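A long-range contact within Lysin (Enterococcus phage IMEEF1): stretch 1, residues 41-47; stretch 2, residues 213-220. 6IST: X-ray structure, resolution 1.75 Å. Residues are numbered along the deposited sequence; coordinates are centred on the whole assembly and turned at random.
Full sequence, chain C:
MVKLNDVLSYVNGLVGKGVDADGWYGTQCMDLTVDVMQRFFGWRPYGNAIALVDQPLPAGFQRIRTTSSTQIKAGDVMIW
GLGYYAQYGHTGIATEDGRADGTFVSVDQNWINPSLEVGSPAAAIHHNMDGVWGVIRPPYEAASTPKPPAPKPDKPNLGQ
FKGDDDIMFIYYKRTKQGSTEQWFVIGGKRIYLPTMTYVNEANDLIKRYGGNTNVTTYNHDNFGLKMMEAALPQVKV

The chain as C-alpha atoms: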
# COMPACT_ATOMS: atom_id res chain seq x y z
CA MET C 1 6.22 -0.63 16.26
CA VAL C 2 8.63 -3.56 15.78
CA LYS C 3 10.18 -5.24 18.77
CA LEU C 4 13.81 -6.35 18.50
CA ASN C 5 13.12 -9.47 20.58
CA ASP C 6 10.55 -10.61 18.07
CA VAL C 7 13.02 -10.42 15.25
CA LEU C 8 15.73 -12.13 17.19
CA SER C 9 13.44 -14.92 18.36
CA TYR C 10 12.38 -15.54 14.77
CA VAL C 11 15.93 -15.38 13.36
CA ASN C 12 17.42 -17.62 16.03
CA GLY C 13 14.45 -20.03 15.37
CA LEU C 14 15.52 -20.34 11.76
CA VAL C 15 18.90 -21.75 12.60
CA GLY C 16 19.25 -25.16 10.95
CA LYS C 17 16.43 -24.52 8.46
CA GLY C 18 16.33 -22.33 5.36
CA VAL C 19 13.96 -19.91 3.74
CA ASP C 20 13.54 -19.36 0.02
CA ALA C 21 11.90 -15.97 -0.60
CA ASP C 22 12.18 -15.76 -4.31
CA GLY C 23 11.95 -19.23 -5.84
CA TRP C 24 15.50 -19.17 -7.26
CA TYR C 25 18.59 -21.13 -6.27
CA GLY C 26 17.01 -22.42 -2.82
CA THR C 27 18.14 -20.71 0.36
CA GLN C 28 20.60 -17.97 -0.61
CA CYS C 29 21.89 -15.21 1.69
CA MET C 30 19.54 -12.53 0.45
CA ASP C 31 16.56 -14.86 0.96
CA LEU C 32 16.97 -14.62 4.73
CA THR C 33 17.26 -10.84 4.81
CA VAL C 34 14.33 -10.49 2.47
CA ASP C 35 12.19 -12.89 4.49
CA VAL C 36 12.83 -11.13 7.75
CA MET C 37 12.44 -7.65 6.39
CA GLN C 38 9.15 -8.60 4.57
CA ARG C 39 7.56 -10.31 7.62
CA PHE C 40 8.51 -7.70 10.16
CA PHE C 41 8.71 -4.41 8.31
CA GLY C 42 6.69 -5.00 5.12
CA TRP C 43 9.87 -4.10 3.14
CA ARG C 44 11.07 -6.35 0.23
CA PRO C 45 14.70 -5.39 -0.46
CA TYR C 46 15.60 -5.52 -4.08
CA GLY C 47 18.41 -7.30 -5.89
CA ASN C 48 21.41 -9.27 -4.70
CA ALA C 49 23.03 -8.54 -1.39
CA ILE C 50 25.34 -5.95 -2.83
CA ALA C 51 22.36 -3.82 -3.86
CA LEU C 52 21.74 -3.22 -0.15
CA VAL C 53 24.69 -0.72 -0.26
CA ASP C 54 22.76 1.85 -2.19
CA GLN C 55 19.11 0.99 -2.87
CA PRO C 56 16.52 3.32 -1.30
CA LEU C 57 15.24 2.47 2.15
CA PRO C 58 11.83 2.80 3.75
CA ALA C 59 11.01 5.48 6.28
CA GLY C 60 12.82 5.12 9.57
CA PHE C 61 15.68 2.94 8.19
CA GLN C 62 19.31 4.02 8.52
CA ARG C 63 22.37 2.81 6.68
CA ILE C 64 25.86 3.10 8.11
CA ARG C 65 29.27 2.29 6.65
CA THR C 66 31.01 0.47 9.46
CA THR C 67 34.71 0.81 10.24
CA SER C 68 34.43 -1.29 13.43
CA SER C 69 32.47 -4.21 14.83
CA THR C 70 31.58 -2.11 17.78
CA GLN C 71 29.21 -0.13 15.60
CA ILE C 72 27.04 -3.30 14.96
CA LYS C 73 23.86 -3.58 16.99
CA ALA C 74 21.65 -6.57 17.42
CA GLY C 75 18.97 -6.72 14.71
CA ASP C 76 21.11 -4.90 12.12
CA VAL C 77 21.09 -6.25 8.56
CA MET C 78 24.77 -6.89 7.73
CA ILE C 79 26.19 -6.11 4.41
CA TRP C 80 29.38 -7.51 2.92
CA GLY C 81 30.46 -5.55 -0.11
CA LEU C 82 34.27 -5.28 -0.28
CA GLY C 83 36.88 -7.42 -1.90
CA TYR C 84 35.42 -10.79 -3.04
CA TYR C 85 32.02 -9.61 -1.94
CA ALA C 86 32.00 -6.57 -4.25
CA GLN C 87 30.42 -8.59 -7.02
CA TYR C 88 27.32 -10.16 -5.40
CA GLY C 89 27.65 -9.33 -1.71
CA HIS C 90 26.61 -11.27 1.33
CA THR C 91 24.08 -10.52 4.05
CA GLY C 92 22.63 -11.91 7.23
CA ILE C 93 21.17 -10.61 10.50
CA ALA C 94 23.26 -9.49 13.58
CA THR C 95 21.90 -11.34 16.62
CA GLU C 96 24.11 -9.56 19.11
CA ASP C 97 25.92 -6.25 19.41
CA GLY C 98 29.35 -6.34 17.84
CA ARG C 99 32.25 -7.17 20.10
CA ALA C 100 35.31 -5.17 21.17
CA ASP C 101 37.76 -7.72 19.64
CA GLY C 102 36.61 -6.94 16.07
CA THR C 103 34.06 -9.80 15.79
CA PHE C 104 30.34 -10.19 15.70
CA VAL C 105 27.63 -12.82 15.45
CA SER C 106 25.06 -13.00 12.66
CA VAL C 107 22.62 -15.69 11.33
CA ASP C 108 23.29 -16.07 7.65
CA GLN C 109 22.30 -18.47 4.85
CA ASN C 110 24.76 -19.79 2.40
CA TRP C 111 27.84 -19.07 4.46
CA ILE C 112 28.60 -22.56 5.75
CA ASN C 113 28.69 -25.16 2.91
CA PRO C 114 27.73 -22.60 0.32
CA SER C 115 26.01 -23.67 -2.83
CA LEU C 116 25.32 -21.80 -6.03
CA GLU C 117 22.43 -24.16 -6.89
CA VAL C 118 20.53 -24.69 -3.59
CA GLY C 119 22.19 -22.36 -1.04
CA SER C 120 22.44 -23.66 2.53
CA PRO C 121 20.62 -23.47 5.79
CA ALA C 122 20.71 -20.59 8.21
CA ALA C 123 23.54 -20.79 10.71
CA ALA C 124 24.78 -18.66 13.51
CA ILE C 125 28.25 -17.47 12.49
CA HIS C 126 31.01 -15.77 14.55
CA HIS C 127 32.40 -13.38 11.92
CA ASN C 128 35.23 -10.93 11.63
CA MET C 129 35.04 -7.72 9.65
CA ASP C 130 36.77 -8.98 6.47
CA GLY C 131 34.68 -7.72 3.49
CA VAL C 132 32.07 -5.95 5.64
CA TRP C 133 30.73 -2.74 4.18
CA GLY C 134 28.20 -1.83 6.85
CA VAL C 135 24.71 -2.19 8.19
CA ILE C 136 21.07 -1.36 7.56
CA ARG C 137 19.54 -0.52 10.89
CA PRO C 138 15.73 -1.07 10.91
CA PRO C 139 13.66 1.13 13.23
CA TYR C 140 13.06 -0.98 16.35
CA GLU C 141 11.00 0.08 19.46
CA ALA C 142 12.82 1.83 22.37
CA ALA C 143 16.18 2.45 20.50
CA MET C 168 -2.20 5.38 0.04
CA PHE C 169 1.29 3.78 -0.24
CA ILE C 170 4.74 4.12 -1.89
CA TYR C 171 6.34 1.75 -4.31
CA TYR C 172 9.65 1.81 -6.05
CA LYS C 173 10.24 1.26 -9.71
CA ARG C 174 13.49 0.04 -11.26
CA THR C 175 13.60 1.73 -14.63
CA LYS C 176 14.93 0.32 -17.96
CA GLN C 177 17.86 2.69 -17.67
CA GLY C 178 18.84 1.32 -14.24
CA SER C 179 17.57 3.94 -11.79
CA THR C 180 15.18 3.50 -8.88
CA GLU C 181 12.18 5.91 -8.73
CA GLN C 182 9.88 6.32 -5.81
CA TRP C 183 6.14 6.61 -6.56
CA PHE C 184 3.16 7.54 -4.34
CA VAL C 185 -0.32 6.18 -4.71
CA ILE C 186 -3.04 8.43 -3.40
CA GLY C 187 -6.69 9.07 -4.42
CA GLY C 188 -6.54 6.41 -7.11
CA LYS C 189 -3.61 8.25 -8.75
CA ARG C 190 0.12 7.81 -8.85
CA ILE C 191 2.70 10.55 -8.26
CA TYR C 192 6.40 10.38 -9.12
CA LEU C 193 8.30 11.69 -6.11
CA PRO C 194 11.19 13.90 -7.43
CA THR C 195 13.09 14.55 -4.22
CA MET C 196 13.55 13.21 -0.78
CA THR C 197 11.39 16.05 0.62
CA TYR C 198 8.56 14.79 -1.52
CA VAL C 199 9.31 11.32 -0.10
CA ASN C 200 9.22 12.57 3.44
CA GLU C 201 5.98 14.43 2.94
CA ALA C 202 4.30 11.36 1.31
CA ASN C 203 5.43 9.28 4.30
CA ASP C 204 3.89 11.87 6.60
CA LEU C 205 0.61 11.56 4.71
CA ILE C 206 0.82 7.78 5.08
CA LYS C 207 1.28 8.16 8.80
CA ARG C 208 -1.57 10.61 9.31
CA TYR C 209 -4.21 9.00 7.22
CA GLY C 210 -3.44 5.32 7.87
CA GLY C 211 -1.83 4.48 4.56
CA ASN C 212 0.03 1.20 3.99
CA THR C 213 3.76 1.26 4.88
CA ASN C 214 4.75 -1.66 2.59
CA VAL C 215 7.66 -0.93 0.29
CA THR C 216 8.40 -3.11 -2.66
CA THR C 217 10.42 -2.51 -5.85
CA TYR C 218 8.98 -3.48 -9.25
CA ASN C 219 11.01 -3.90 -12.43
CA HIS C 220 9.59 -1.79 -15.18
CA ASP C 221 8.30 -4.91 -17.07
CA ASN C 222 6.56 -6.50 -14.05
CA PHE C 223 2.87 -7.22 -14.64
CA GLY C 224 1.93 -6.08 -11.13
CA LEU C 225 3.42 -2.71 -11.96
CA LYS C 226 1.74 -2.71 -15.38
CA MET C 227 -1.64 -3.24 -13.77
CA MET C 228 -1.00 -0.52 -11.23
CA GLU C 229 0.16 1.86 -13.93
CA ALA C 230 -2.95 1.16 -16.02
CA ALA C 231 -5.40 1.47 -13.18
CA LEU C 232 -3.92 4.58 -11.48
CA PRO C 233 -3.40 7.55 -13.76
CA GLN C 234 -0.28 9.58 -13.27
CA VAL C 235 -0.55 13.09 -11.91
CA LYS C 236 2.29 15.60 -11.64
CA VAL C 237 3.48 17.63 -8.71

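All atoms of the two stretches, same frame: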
# COMPACT_ATOMS: atom_id res chain seq x y z
N PHE C 41 8.81 -5.82 8.70
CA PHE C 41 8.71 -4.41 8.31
C PHE C 41 7.92 -4.13 7.03
O PHE C 41 7.79 -3.00 6.66
CB PHE C 41 10.11 -3.87 8.15
CG PHE C 41 10.83 -3.79 9.43
CD1 PHE C 41 10.56 -2.78 10.29
CD2 PHE C 41 11.76 -4.76 9.79
CE1 PHE C 41 11.25 -2.68 11.48
CE2 PHE C 41 12.40 -4.70 11.00
CZ PHE C 41 12.09 -3.69 11.86
N GLY C 42 7.46 -5.16 6.36
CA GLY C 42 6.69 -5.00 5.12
C GLY C 42 7.58 -4.42 4.02
O GLY C 42 7.06 -3.86 3.05
N TRP C 43 8.89 -4.61 4.14
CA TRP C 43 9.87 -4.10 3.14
C TRP C 43 10.42 -5.31 2.39
O TRP C 43 10.97 -6.23 3.03
CB TRP C 43 10.99 -3.38 3.83
CG TRP C 43 12.14 -2.97 2.88
CD1 TRP C 43 12.01 -2.48 1.62
CD2 TRP C 43 13.51 -2.97 3.17
NE1 TRP C 43 13.21 -2.22 1.09
CE2 TRP C 43 14.16 -2.44 2.05
CE3 TRP C 43 14.27 -3.29 4.28
CZ2 TRP C 43 15.52 -2.34 2.00
CZ3 TRP C 43 15.61 -3.19 4.21
CH2 TRP C 43 16.24 -2.70 3.09
N ARG C 44 10.34 -5.33 1.05
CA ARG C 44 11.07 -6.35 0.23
C ARG C 44 12.31 -5.69 -0.42
O ARG C 44 12.20 -4.97 -1.41
CB ARG C 44 10.14 -6.98 -0.84
CG ARG C 44 10.83 -7.99 -1.70
CD ARG C 44 9.87 -8.72 -2.69
NE ARG C 44 9.82 -7.90 -3.93
CZ ARG C 44 9.18 -8.20 -5.08
NH1 ARG C 44 9.28 -7.36 -6.12
NH2 ARG C 44 8.52 -9.34 -5.22
N PRO C 45 13.50 -5.91 0.16
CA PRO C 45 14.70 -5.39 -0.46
C PRO C 45 14.83 -5.97 -1.84
O PRO C 45 14.46 -7.08 -2.07
CB PRO C 45 15.85 -5.92 0.46
CG PRO C 45 15.17 -6.22 1.76
CD PRO C 45 13.79 -6.70 1.39
N TYR C 46 15.46 -5.20 -2.68
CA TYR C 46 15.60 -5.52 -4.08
C TYR C 46 17.00 -6.04 -4.39
O TYR C 46 17.98 -5.68 -3.77
CB TYR C 46 15.30 -4.25 -4.86
CG TYR C 46 15.51 -4.43 -6.29
CD1 TYR C 46 14.53 -5.05 -7.08
CD2 TYR C 46 16.69 -3.99 -6.89
CE1 TYR C 46 14.74 -5.22 -8.45
CE2 TYR C 46 16.91 -4.19 -8.25
CZ TYR C 46 15.92 -4.78 -9.01
OH TYR C 46 16.12 -4.95 -10.35
N GLY C 47 17.11 -6.95 -5.34
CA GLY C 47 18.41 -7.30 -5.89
C GLY C 47 19.19 -8.33 -5.11
O GLY C 47 18.67 -9.07 -4.31
N THR C 213 2.32 0.96 4.86
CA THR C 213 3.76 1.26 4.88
C THR C 213 4.64 0.23 4.17
O THR C 213 5.85 0.32 4.26
CB THR C 213 4.29 1.36 6.31
OG1 THR C 213 3.85 0.19 7.02
CG2 THR C 213 3.73 2.65 6.96
N ASN C 214 4.03 -0.71 3.46
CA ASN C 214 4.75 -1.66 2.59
C ASN C 214 5.60 -0.93 1.57
O ASN C 214 5.11 -0.05 0.87
CB ASN C 214 3.80 -2.53 1.75
CG ASN C 214 4.52 -3.56 0.84
OD1 ASN C 214 5.02 -3.23 -0.29
ND2 ASN C 214 4.51 -4.81 1.27
N VAL C 215 6.78 -1.44 1.35
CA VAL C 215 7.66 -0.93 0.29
C VAL C 215 8.22 -2.07 -0.50
O VAL C 215 8.89 -2.96 0.04
CB VAL C 215 8.81 -0.12 0.90
CG1 VAL C 215 9.83 0.26 -0.17
CG2 VAL C 215 8.29 1.14 1.53
N THR C 216 7.92 -2.08 -1.78
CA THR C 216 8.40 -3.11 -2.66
C THR C 216 8.96 -2.36 -3.89
O THR C 216 8.44 -1.31 -4.25
CB THR C 216 7.20 -4.01 -3.09
OG1 THR C 216 6.58 -4.60 -1.92
CG2 THR C 216 7.59 -5.12 -3.99
N THR C 217 9.88 -3.00 -4.57
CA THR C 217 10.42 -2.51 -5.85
C THR C 217 9.91 -3.38 -6.98
O THR C 217 10.01 -4.64 -6.94
CB THR C 217 11.94 -2.60 -5.83
OG1 THR C 217 12.43 -1.78 -4.77
CG2 THR C 217 12.58 -2.10 -7.09
N TYR C 218 9.43 -2.74 -8.06
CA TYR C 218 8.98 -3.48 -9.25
C TYR C 218 9.89 -3.17 -10.41
O TYR C 218 10.25 -2.00 -10.62
CB TYR C 218 7.56 -3.00 -9.62
CG TYR C 218 6.55 -3.28 -8.55
CD1 TYR C 218 6.48 -2.45 -7.45
CD2 TYR C 218 5.76 -4.40 -8.60
CE1 TYR C 218 5.55 -2.70 -6.43
CE2 TYR C 218 4.82 -4.67 -7.61
CZ TYR C 218 4.73 -3.85 -6.52
OH TYR C 218 3.79 -4.15 -5.52
N ASN C 219 10.29 -4.18 -11.17
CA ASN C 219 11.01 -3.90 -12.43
C ASN C 219 10.02 -3.32 -13.41
O ASN C 219 8.85 -3.59 -13.35
CB ASN C 219 11.63 -5.17 -13.05
CG ASN C 219 12.72 -5.73 -12.19
OD1 ASN C 219 13.67 -5.02 -11.81
ND2 ASN C 219 12.59 -7.01 -11.84
N HIS C 220 10.48 -2.46 -14.28
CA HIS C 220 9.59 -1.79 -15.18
C HIS C 220 8.66 -2.70 -16.03
O HIS C 220 7.58 -2.25 -16.43
CB HIS C 220 10.43 -0.90 -16.12
CG HIS C 220 11.39 -1.68 -16.95
ND1 HIS C 220 11.02 -2.28 -18.14
CD2 HIS C 220 12.67 -2.04 -16.72
CE1 HIS C 220 12.04 -2.97 -18.61
NE2 HIS C 220 13.05 -2.82 -17.79
O HOH W 1 8.32 -1.20 4.70
O HOH W 2 4.85 -2.12 6.63
O HOH W 3 11.42 -5.32 -3.84
O HOH W 4 12.17 -2.31 -2.25

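Two stretches whose touching residues lie at least 171 apart in sequence run side by side in the same direction, joined by a short parallel pairing that continues through side chains and water. At Thr 213, two waters link the stretches: water 1 donates to Phe 41 O (2.7 Å) and Thr 213 O (2.9 Å), while water 2 lies 3.1 Å from Phe 41 O and 2.5 Å from Thr 213 OG1. Asn 214 sends its CA-H toward Gly 42 O (CA to O, 3.2 Å), and its OD1 accepts a 2.6 Å bond from Thr 216 OG1. Val 215 is the centre of the backbone pairing: its N donates to Gly 42 O (3.0 Å) and its O accepts from Arg 44 N (3.0 Å), so it bonds to the residues flanking Trp 43, as parallel strands do. Val 215 and Trp 43 share a sheet face, with CG1 3.9 Å from CD1, apolar. Thr 216 lays CG2 over one face of the Arg 44 guanidinium, 3.5 Å from NH1. Arg 44 NH1 also donates to Thr 217 O (2.9 Å). Water 3 bridges Thr 217 N (2.9 Å) to Arg 44 O (2.6 Å), replacing a direct backbone bond. Thr 217 CG2 packs against Tyr 46 CD1 (3.5 Å). Asn 219 OD1 accepts from Tyr 46 OH (2.9 Å) near the ring plane.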